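Local coordinates for protein DNA photolyase (Agrobacterium tumefaciens, PDB 4U63) that repairs cyclobutane pyrimidine dimers in DNA as a class III photolyase, probably using light gathered by a methenyltetrahydrofolate antenna and passed to its flavin cofactor, at residues L242-E246 with N288-F293; K233-F237 with A256-L260; E180-P184 with A273-K279. One frame throughout, in Å; residues are numbered along the deposited sequence. Where two conformers were deposited one is given.

Contact 1. Residues L242-E246 with N288-F293; sequences LKGYE and NDISRF. With FAD (flavin-adenine dinucleotide), chain C; SO4 (sulfate ion), chain F.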
# COMPACT_ATOMS: atom_id res chain seq x y z
N LEU A 242 14.47 -13.10 3.34
CA LEU A 242 15.44 -12.36 2.52
C LEU A 242 16.34 -13.37 1.81
O LEU A 242 16.69 -13.20 0.64
CB LEU A 242 16.27 -11.39 3.34
CG LEU A 242 17.39 -10.64 2.60
CD1 LEU A 242 16.87 -9.90 1.37
CD2 LEU A 242 18.06 -9.68 3.55
N LYS A 243 16.72 -14.43 2.52
CA LYS A 243 17.48 -15.50 1.91
C LYS A 243 16.61 -16.26 0.90
O LYS A 243 15.60 -16.89 1.27
CB LYS A 243 18.03 -16.49 2.95
CG LYS A 243 19.03 -17.45 2.33
CD LYS A 243 19.60 -18.42 3.34
CE LYS A 243 20.54 -19.43 2.69
NZ LYS A 243 21.52 -20.00 3.65
N GLY A 244 17.01 -16.19 -0.36
CA GLY A 244 16.28 -16.82 -1.47
C GLY A 244 15.15 -15.96 -2.02
O GLY A 244 14.37 -16.43 -2.86
N TYR A 245 15.08 -14.70 -1.58
CA TYR A 245 14.04 -13.77 -2.00
C TYR A 245 13.94 -13.63 -3.53
O TYR A 245 12.86 -13.69 -4.09
CB TYR A 245 14.27 -12.39 -1.37
CG TYR A 245 13.32 -11.34 -1.85
CD1 TYR A 245 12.00 -11.33 -1.44
CD2 TYR A 245 13.73 -10.34 -2.74
CE1 TYR A 245 11.11 -10.37 -1.89
CE2 TYR A 245 12.86 -9.38 -3.19
CZ TYR A 245 11.55 -9.40 -2.76
OH TYR A 245 10.68 -8.46 -3.19
N GLU A 246 15.08 -13.46 -4.19
CA GLU A 246 15.07 -13.22 -5.63
C GLU A 246 14.41 -14.37 -6.39
O GLU A 246 13.58 -14.13 -7.27
CB GLU A 246 16.48 -12.99 -6.19
CG GLU A 246 16.45 -12.70 -7.69
CD GLU A 246 17.75 -12.19 -8.22
OE1 GLU A 246 18.74 -12.94 -8.13
OE2 GLU A 246 17.78 -11.06 -8.77
N ASN A 288 22.65 -10.71 -4.48
CA ASN A 288 21.54 -10.68 -5.44
C ASN A 288 20.17 -10.58 -4.75
O ASN A 288 19.27 -9.92 -5.25
CB ASN A 288 21.58 -11.89 -6.41
CG ASN A 288 21.33 -13.23 -5.73
OD1 ASN A 288 21.89 -13.50 -4.68
ND2 ASN A 288 20.49 -14.07 -6.33
N ASP A 289 20.03 -11.24 -3.60
CA ASP A 289 18.78 -11.17 -2.84
C ASP A 289 18.54 -9.76 -2.28
O ASP A 289 17.44 -9.24 -2.33
CB ASP A 289 18.79 -12.20 -1.70
CG ASP A 289 18.57 -13.61 -2.20
OD1 ASP A 289 17.83 -13.80 -3.19
OD2 ASP A 289 19.12 -14.55 -1.59
N ILE A 290 19.60 -9.17 -1.75
CA ILE A 290 19.55 -7.82 -1.22
C ILE A 290 19.25 -6.81 -2.33
O ILE A 290 18.41 -5.92 -2.15
CB ILE A 290 20.86 -7.46 -0.49
CG1 ILE A 290 20.97 -8.31 0.80
CG2 ILE A 290 20.94 -5.98 -0.17
CD1 ILE A 290 22.33 -8.32 1.43
N SER A 291 19.94 -6.94 -3.46
CA SER A 291 19.73 -6.04 -4.59
C SER A 291 18.29 -6.10 -5.08
O SER A 291 17.66 -5.07 -5.28
CB SER A 291 20.68 -6.39 -5.74
OG SER A 291 20.51 -5.49 -6.81
N ARG A 292 17.77 -7.31 -5.24
CA ARG A 292 16.37 -7.50 -5.69
C ARG A 292 15.35 -6.90 -4.71
O ARG A 292 14.40 -6.23 -5.12
CB ARG A 292 16.04 -8.97 -5.92
CG ARG A 292 14.66 -9.22 -6.56
CD ARG A 292 14.52 -8.49 -7.90
NE ARG A 292 15.52 -8.96 -8.85
CZ ARG A 292 15.66 -8.53 -10.11
NH1 ARG A 292 14.86 -7.60 -10.61
NH2 ARG A 292 16.61 -9.06 -10.88
N PHE A 293 15.55 -7.13 -3.42
CA PHE A 293 14.67 -6.55 -2.41
C PHE A 293 14.72 -5.01 -2.44
O PHE A 293 13.69 -4.34 -2.40
CB PHE A 293 15.02 -7.09 -1.02
CG PHE A 293 14.13 -6.57 0.06
CD1 PHE A 293 12.77 -6.85 0.03
CD2 PHE A 293 14.64 -5.79 1.09
CE1 PHE A 293 11.93 -6.37 1.01
CE2 PHE A 293 13.81 -5.31 2.08
CZ PHE A 293 12.45 -5.60 2.04
PA FAD C . 8.03 -7.38 -1.12
O1A FAD C . 8.29 -8.27 -2.30
O2A FAD C . 8.52 -7.80 0.22
O5B FAD C . 8.56 -5.93 -1.53
C5B FAD C . 8.99 -4.97 -0.55
C4B FAD C . 8.26 -3.64 -0.72
O4B FAD C . 8.51 -3.07 -2.00
C3B FAD C . 6.76 -3.75 -0.61
O3B FAD C . 6.31 -3.84 0.75
C2B FAD C . 6.30 -2.50 -1.33
O2B FAD C . 6.35 -1.36 -0.49
C1B FAD C . 7.33 -2.36 -2.43
N9A FAD C . 6.92 -2.93 -3.73
C8A FAD C . 7.16 -4.18 -4.15
N7A FAD C . 6.69 -4.38 -5.40
C5A FAD C . 6.14 -3.21 -5.80
C6A FAD C . 5.46 -2.75 -7.01
N6A FAD C . 5.28 -3.59 -8.05
N1A FAD C . 5.02 -1.47 -7.03
C2A FAD C . 5.20 -0.64 -5.98
N3A FAD C . 5.82 -1.01 -4.84
C4A FAD C . 6.30 -2.26 -4.70
N1 FAD C . 1.67 -2.11 -3.56
C2 FAD C . 1.31 -1.32 -2.53
O2 FAD C . 2.16 -1.10 -1.64
N3 FAD C . 0.07 -0.78 -2.44
C4 FAD C . -0.88 -0.99 -3.39
O4 FAD C . -2.03 -0.47 -3.31
C4X FAD C . -0.55 -1.85 -4.55
N5 FAD C . -1.44 -2.14 -5.54
C5X FAD C . -1.07 -2.92 -6.60
C6 FAD C . -1.96 -3.20 -7.63
C7 FAD C . -1.60 -4.00 -8.71
C7M FAD C . -2.59 -4.30 -9.82
C8 FAD C . -0.25 -4.59 -8.77
C8M FAD C . 0.20 -5.46 -9.92
C9 FAD C . 0.64 -4.32 -7.76
C9A FAD C . 0.30 -3.51 -6.67
N10 FAD C . 1.23 -3.24 -5.62
C10 FAD C . 0.83 -2.41 -4.56
C1' FAD C . 2.61 -3.73 -5.65
C2' FAD C . 2.97 -5.06 -5.01
O2' FAD C . 2.12 -6.08 -5.54
C3' FAD C . 2.89 -5.00 -3.50
O3' FAD C . 3.69 -3.93 -2.99
C4' FAD C . 3.38 -6.33 -2.93
O4' FAD C . 2.45 -7.35 -3.26
C5' FAD C . 3.52 -6.21 -1.42
O5' FAD C . 3.97 -7.44 -0.83
P FAD C . 5.33 -7.43 0.02
O1P FAD C . 5.53 -8.79 0.59
O2P FAD C . 5.32 -6.30 1.01
O3P FAD C . 6.42 -7.13 -1.12
S SO4 F . 16.48 -7.25 -13.99
O1 SO4 F . 15.08 -7.43 -14.42
O2 SO4 F . 16.53 -6.32 -12.84
O3 SO4 F . 17.29 -6.71 -15.10
O4 SO4 F . 17.04 -8.56 -13.59
O HOH W 1 19.62 -9.32 -7.99

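Contact 2. Residues K233-F237 with A256-L260; sequences KLDDF and ATSLL. With FAD (flavin-adenine dinucleotide), chain C.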
# COMPACT_ATOMS: atom_id res chain seq x y z
N LYS A 233 7.91 -7.77 11.44
CA LYS A 233 7.94 -8.22 10.03
C LYS A 233 9.31 -8.01 9.40
O LYS A 233 9.82 -8.87 8.69
CB LYS A 233 6.89 -7.48 9.19
CG LYS A 233 5.47 -7.96 9.40
CD LYS A 233 5.16 -9.22 8.62
CE LYS A 233 3.67 -9.52 8.58
NZ LYS A 233 3.13 -9.90 9.92
N LEU A 234 9.89 -6.84 9.64
CA LEU A 234 11.21 -6.55 9.09
C LEU A 234 12.25 -7.52 9.65
O LEU A 234 13.02 -8.13 8.88
CB LEU A 234 11.62 -5.11 9.37
CG LEU A 234 13.02 -4.71 8.87
CD1 LEU A 234 13.15 -4.87 7.37
CD2 LEU A 234 13.32 -3.28 9.29
N ASP A 235 12.28 -7.66 10.98
CA ASP A 235 13.21 -8.58 11.66
C ASP A 235 13.12 -10.01 11.13
O ASP A 235 14.14 -10.67 10.85
CB ASP A 235 12.93 -8.61 13.17
CG ASP A 235 13.39 -7.36 13.90
OD1 ASP A 235 14.07 -6.50 13.31
OD2 ASP A 235 13.06 -7.24 15.10
N ASP A 236 11.89 -10.50 11.02
CA ASP A 236 11.66 -11.85 10.55
C ASP A 236 12.12 -12.04 9.09
O ASP A 236 12.67 -13.08 8.74
CB ASP A 236 10.19 -12.22 10.68
CG ASP A 236 9.94 -13.68 10.36
OD1 ASP A 236 10.61 -14.56 10.95
OD2 ASP A 236 9.08 -13.94 9.50
N PHE A 237 11.90 -11.01 8.26
CA PHE A 237 12.31 -11.07 6.88
C PHE A 237 13.84 -11.10 6.76
O PHE A 237 14.40 -11.92 6.02
CB PHE A 237 11.75 -9.90 6.08
CG PHE A 237 12.09 -9.95 4.62
CD1 PHE A 237 11.57 -10.95 3.81
CD2 PHE A 237 12.94 -8.99 4.04
CE1 PHE A 237 11.87 -11.00 2.47
CE2 PHE A 237 13.26 -9.05 2.70
CZ PHE A 237 12.72 -10.06 1.91
N ALA A 256 7.65 -16.07 0.49
CA ALA A 256 9.02 -15.61 0.26
C ALA A 256 9.23 -14.09 0.31
O ALA A 256 10.37 -13.64 0.16
CB ALA A 256 9.50 -16.16 -1.08
N THR A 257 8.16 -13.32 0.51
CA THR A 257 8.22 -11.87 0.51
C THR A 257 8.15 -11.30 1.94
O THR A 257 7.88 -12.03 2.90
CB THR A 257 7.12 -11.27 -0.39
OG1 THR A 257 5.83 -11.42 0.22
CG2 THR A 257 7.11 -11.97 -1.77
N SER A 258 8.40 -10.00 2.07
CA SER A 258 8.50 -9.37 3.41
C SER A 258 7.17 -9.10 4.13
O SER A 258 7.14 -9.03 5.34
CB SER A 258 9.25 -8.05 3.30
OG SER A 258 8.45 -7.05 2.68
N LEU A 259 6.09 -8.92 3.36
CA LEU A 259 4.78 -8.51 3.90
C LEU A 259 4.88 -7.16 4.66
O LEU A 259 4.15 -6.90 5.60
CB LEU A 259 4.16 -9.63 4.77
CG LEU A 259 3.90 -10.98 4.08
CD1 LEU A 259 3.26 -11.93 5.08
CD2 LEU A 259 3.03 -10.84 2.84
N LEU A 260 5.78 -6.30 4.21
CA LEU A 260 5.94 -4.99 4.81
C LEU A 260 4.98 -3.95 4.22
O LEU A 260 4.83 -2.86 4.78
CB LEU A 260 7.38 -4.51 4.64
CG LEU A 260 8.38 -5.16 5.60
CD1 LEU A 260 9.80 -4.84 5.15
CD2 LEU A 260 8.16 -4.70 7.04
PA FAD C . 8.03 -7.38 -1.12
O1A FAD C . 8.29 -8.27 -2.30
O2A FAD C . 8.52 -7.80 0.22
O5B FAD C . 8.56 -5.93 -1.53
C5B FAD C . 8.99 -4.97 -0.55
C4B FAD C . 8.26 -3.64 -0.72
O4B FAD C . 8.51 -3.07 -2.00
C3B FAD C . 6.76 -3.75 -0.61
O3B FAD C . 6.31 -3.84 0.75
C2B FAD C . 6.30 -2.50 -1.33
O2B FAD C . 6.35 -1.36 -0.49
C1B FAD C . 7.33 -2.36 -2.43
N9A FAD C . 6.92 -2.93 -3.73
C8A FAD C . 7.16 -4.18 -4.15
N7A FAD C . 6.69 -4.38 -5.40
C5A FAD C . 6.14 -3.21 -5.80
C6A FAD C . 5.46 -2.75 -7.01
N6A FAD C . 5.28 -3.59 -8.05
N1A FAD C . 5.02 -1.47 -7.03
C2A FAD C . 5.20 -0.64 -5.98
N3A FAD C . 5.82 -1.01 -4.84
C4A FAD C . 6.30 -2.26 -4.70
N1 FAD C . 1.67 -2.11 -3.56
C2 FAD C . 1.31 -1.32 -2.53
O2 FAD C . 2.16 -1.10 -1.64
N3 FAD C . 0.07 -0.78 -2.44
C4 FAD C . -0.88 -0.99 -3.39
O4 FAD C . -2.03 -0.47 -3.31
C4X FAD C . -0.55 -1.85 -4.55
N5 FAD C . -1.44 -2.14 -5.54
C5X FAD C . -1.07 -2.92 -6.60
C6 FAD C . -1.96 -3.20 -7.63
C7 FAD C . -1.60 -4.00 -8.71
C7M FAD C . -2.59 -4.30 -9.82
C8 FAD C . -0.25 -4.59 -8.77
C8M FAD C . 0.20 -5.46 -9.92
C9 FAD C . 0.64 -4.32 -7.76
C9A FAD C . 0.30 -3.51 -6.67
N10 FAD C . 1.23 -3.24 -5.62
C10 FAD C . 0.83 -2.41 -4.56
C1' FAD C . 2.61 -3.73 -5.65
C2' FAD C . 2.97 -5.06 -5.01
O2' FAD C . 2.12 -6.08 -5.54
C3' FAD C . 2.89 -5.00 -3.50
O3' FAD C . 3.69 -3.93 -2.99
C4' FAD C . 3.38 -6.33 -2.93
O4' FAD C . 2.45 -7.35 -3.26
C5' FAD C . 3.52 -6.21 -1.42
O5' FAD C . 3.97 -7.44 -0.83
P FAD C . 5.33 -7.43 0.02
O1P FAD C . 5.53 -8.79 0.59
O2P FAD C . 5.32 -6.30 1.01
O3P FAD C . 6.42 -7.13 -1.12
O HOH W 2 8.31 -10.56 7.24

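Contact 3. Residues E180-P184 with A273-K279; sequences EPHAP and AVWHATK. With SO4 (sulfate ion), chain I.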
# COMPACT_ATOMS: atom_id res chain seq x y z
N GLU A 180 24.09 6.58 0.54
CA GLU A 180 23.20 5.79 1.39
C GLU A 180 22.13 6.68 1.98
O GLU A 180 22.46 7.78 2.45
CB GLU A 180 23.95 5.22 2.58
CG GLU A 180 24.86 4.04 2.33
CD GLU A 180 25.69 3.69 3.55
OE1 GLU A 180 25.31 4.09 4.68
OE2 GLU A 180 26.73 3.02 3.38
N PRO A 181 20.86 6.23 1.98
CA PRO A 181 19.97 7.03 2.81
C PRO A 181 20.54 7.11 4.22
O PRO A 181 21.18 6.15 4.68
CB PRO A 181 18.65 6.25 2.79
CG PRO A 181 18.96 4.92 2.19
CD PRO A 181 20.15 5.13 1.31
N HIS A 182 20.34 8.24 4.88
CA HIS A 182 20.80 8.43 6.25
C HIS A 182 20.24 7.29 7.11
O HIS A 182 19.08 6.89 6.94
CB HIS A 182 20.32 9.80 6.78
CG HIS A 182 21.23 10.41 7.80
ND1 HIS A 182 21.48 9.82 9.02
CD2 HIS A 182 21.93 11.57 7.78
CE1 HIS A 182 22.31 10.59 9.71
NE2 HIS A 182 22.59 11.66 8.98
N ALA A 183 21.06 6.75 8.01
CA ALA A 183 20.60 5.68 8.91
C ALA A 183 19.40 6.16 9.75
O ALA A 183 19.23 7.39 9.95
CB ALA A 183 21.73 5.22 9.82
N PRO A 184 18.55 5.22 10.22
CA PRO A 184 17.34 5.63 10.95
C PRO A 184 17.63 6.18 12.35
O PRO A 184 18.51 5.67 13.05
CB PRO A 184 16.53 4.33 11.03
CG PRO A 184 17.57 3.25 11.02
CD PRO A 184 18.62 3.75 10.06
N ALA A 273 14.73 2.87 7.15
CA ALA A 273 14.94 1.81 8.15
C ALA A 273 15.01 0.44 7.48
O ALA A 273 15.88 -0.37 7.80
CB ALA A 273 13.85 1.83 9.21
N VAL A 274 14.10 0.19 6.55
CA VAL A 274 14.10 -1.06 5.78
C VAL A 274 15.41 -1.22 5.00
O VAL A 274 16.07 -2.26 5.06
CB VAL A 274 12.89 -1.14 4.83
CG1 VAL A 274 12.95 -2.41 3.98
CG2 VAL A 274 11.59 -1.09 5.60
N TRP A 275 15.81 -0.17 4.29
CA TRP A 275 17.07 -0.19 3.52
C TRP A 275 18.29 -0.46 4.42
O TRP A 275 19.13 -1.34 4.12
CB TRP A 275 17.25 1.14 2.76
CG TRP A 275 18.41 1.14 1.80
CD1 TRP A 275 19.75 1.18 2.11
CD2 TRP A 275 18.34 1.10 0.37
NE1 TRP A 275 20.50 1.16 0.97
CE2 TRP A 275 19.67 1.12 -0.11
CE3 TRP A 275 17.28 1.06 -0.54
CZ2 TRP A 275 19.96 1.09 -1.48
CZ3 TRP A 275 17.57 1.03 -1.91
CH2 TRP A 275 18.91 1.05 -2.36
N HIS A 276 18.39 0.28 5.52
CA HIS A 276 19.53 0.13 6.43
C HIS A 276 19.61 -1.27 7.04
O HIS A 276 20.69 -1.79 7.30
CB HIS A 276 19.47 1.20 7.53
CG HIS A 276 20.69 1.26 8.39
ND1 HIS A 276 20.78 0.59 9.59
CD2 HIS A 276 21.86 1.91 8.23
CE1 HIS A 276 21.97 0.82 10.13
NE2 HIS A 276 22.64 1.62 9.33
N ALA A 277 18.45 -1.90 7.24
CA ALA A 277 18.39 -3.27 7.75
C ALA A 277 19.00 -4.31 6.79
O ALA A 277 19.29 -5.43 7.21
CB ALA A 277 16.95 -3.65 8.07
N THR A 278 19.17 -3.95 5.51
CA THR A 278 19.79 -4.84 4.52
C THR A 278 21.30 -4.65 4.42
O THR A 278 21.95 -5.34 3.65
CB THR A 278 19.19 -4.64 3.12
OG1 THR A 278 19.56 -3.36 2.59
CG2 THR A 278 17.69 -4.80 3.16
N LYS A 279 21.85 -3.72 5.19
CA LYS A 279 23.28 -3.47 5.21
C LYS A 279 23.97 -4.43 6.15
O LYS A 279 23.40 -4.85 7.15
CB LYS A 279 23.56 -2.03 5.63
CG LYS A 279 23.10 -0.99 4.62
CD LYS A 279 23.35 0.43 5.12
CE LYS A 279 24.83 0.76 5.29
NZ LYS A 279 25.58 0.60 4.01
S SO4 I . 26.11 -2.70 2.17
O1 SO4 I . 26.33 -3.64 3.29
O2 SO4 I . 26.41 -1.33 2.62
O3 SO4 I . 24.70 -2.76 1.73
O4 SO4 I . 26.99 -3.04 1.04

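Contact 1. Residues L242-E246 with N288-F293
Glu246 OE2 is gripped by both NE and NH2 of Arg292, a side-on salt bridge in which NE stands 3.1 Å from OE2. The oxygen lies in the guanidinium plane and offers NE its anti lone pair, although the carboxylate is turned 46° from that plane. A water joins OE2 to the Asn288 carbonyl; in one of its two conformers Asn288 ND2 also donates to Glu246 OE1, a doubtful bond. A sulfate, probably from the crystallisation liquor, takes the NH1 and NH2 side of Arg292. The Asp289 carboxylate accepts from two backbone N-H groups at the start of helix 245-248: OD2 from Gly244 N, the N-cap residue, at 2.9 Å, and OD1 from Glu246 N, also at 2.9 Å. The helix start would probably stabilise this buried negative charge. Phe293 points an edge at the face of Tyr245 in a T-shaped stack, planes at 89°. With CG anti to the backbone N (chi1 174°), Tyr245 brings CE2 to 3.4 Å from Phe293 CA, and its OH donates to O1A of FAD at 2.6 Å. Leu242 CD1 packs against Phe293 CB. Helix 245-248 thus lies against the start of helix 287-309, near the flavin's pyrophosphate.

Contact 2. Residues K233-F237 with A256-L260
The pyrophosphate-binding loop of the FAD site, residues 256-260, rests here on helix 227-238. Phe237 carries much of the contact: Ser258 CB sits over the centre of its ring in a CH-pi contact, 3.7 Å from the centroid and 13° off the normal, while the Ala256 carbonyl oxygen lies at the ring edge. A trans first torsion (chi1 -177°) carries the ring from the helix to the loop, against Ser258. Ser258 faces two ways. Its OG, placed between the backbone N and the carbonyl carbon, accepts from Leu260 N to close an ST turn and donates to FAD O2A at 2.6 Å; Ser258 N reaches the same phosphate oxygen at 2.9 Å. On the second phosphate, O1P is held by Thr257 OG1 at 2.7 Å and by Leu259 N at 2.8 Å, so backbone and hydroxyl donors share the work of binding the anion. One turn earlier in the helix, Leu260 CD2 packs 3.7 Å from Lys233 CB, and its CD1 meets Leu234 CD1. The aliphatic chain of Lys233 passes beside Leu259 CB before NZ bonds to the Ile222 carbonyl. Between the two backbones one water donates to both Lys233 O and Ser258 O.

Contact 3. Residues E180-P184 with A273-K279
Ala273, in helix 271-276, meets Pro184 through its methyl group, CB to CB at 4.1 Å. Two residues on, Trp275 receives Pro181 over one face: CG of the proline stands 4.0 Å from the centroid of the five-membered ring, 19° off its normal, a CH-pi contact. Arg294 makes a cation-pi contact with the same indole. His276 repeats the theme with Pro184, whose CD lies over the imidazole face, 3.6 Å from His276 CG, while Ala183 CB approaches CD2 obliquely at 3.7 Å. In both aromatic residues a chi1 of -172° swings the ring away from the backbone N and toward the proline-rich segment. Thr278 turns back on its own chain: Trp275 O is gripped by Thr278 N and by Thr278 OG1, which donates in the carbonyl plane to a lone pair at 2.6 Å. At Lys279 the chemistry becomes ionic, NZ forming a salt bridge with Glu180 OE2 at 2.8 Å from above the carboxylate plane. The glutamate is poorly ordered, consistent with its exposed position. Segment 180-184, in the loop following helix 168-177, thereby lies along helix 271-276 and the turn after it, with helix 287-309 packed against Val274 and Thr278.

Contacts 1 and 2 are partly buried and both touch FAD; contact 3 lies at the surface and leaves the cofactor alone. Carboxylate-to-backbone bonds and a salt bridge dominate contact 1, whereas direct side-chain packing and a water join the segments of contact 2, whose polar groups are largely spent on phosphate. In contact 3 prolines lie over aromatic faces, with one ionic pair at the exposed end, its glutamate poorly ordered. Apolar side chains join the three: Phe293 of contact 1 packs on Phe237 of contact 2 and on Val274 and Thr278 of contact 3, while Leu234 and Leu260 of contact 2 also reach Val274. Leu242 N probably bonds to Phe237 O, joining contacts 1 and 2 through backbone as well.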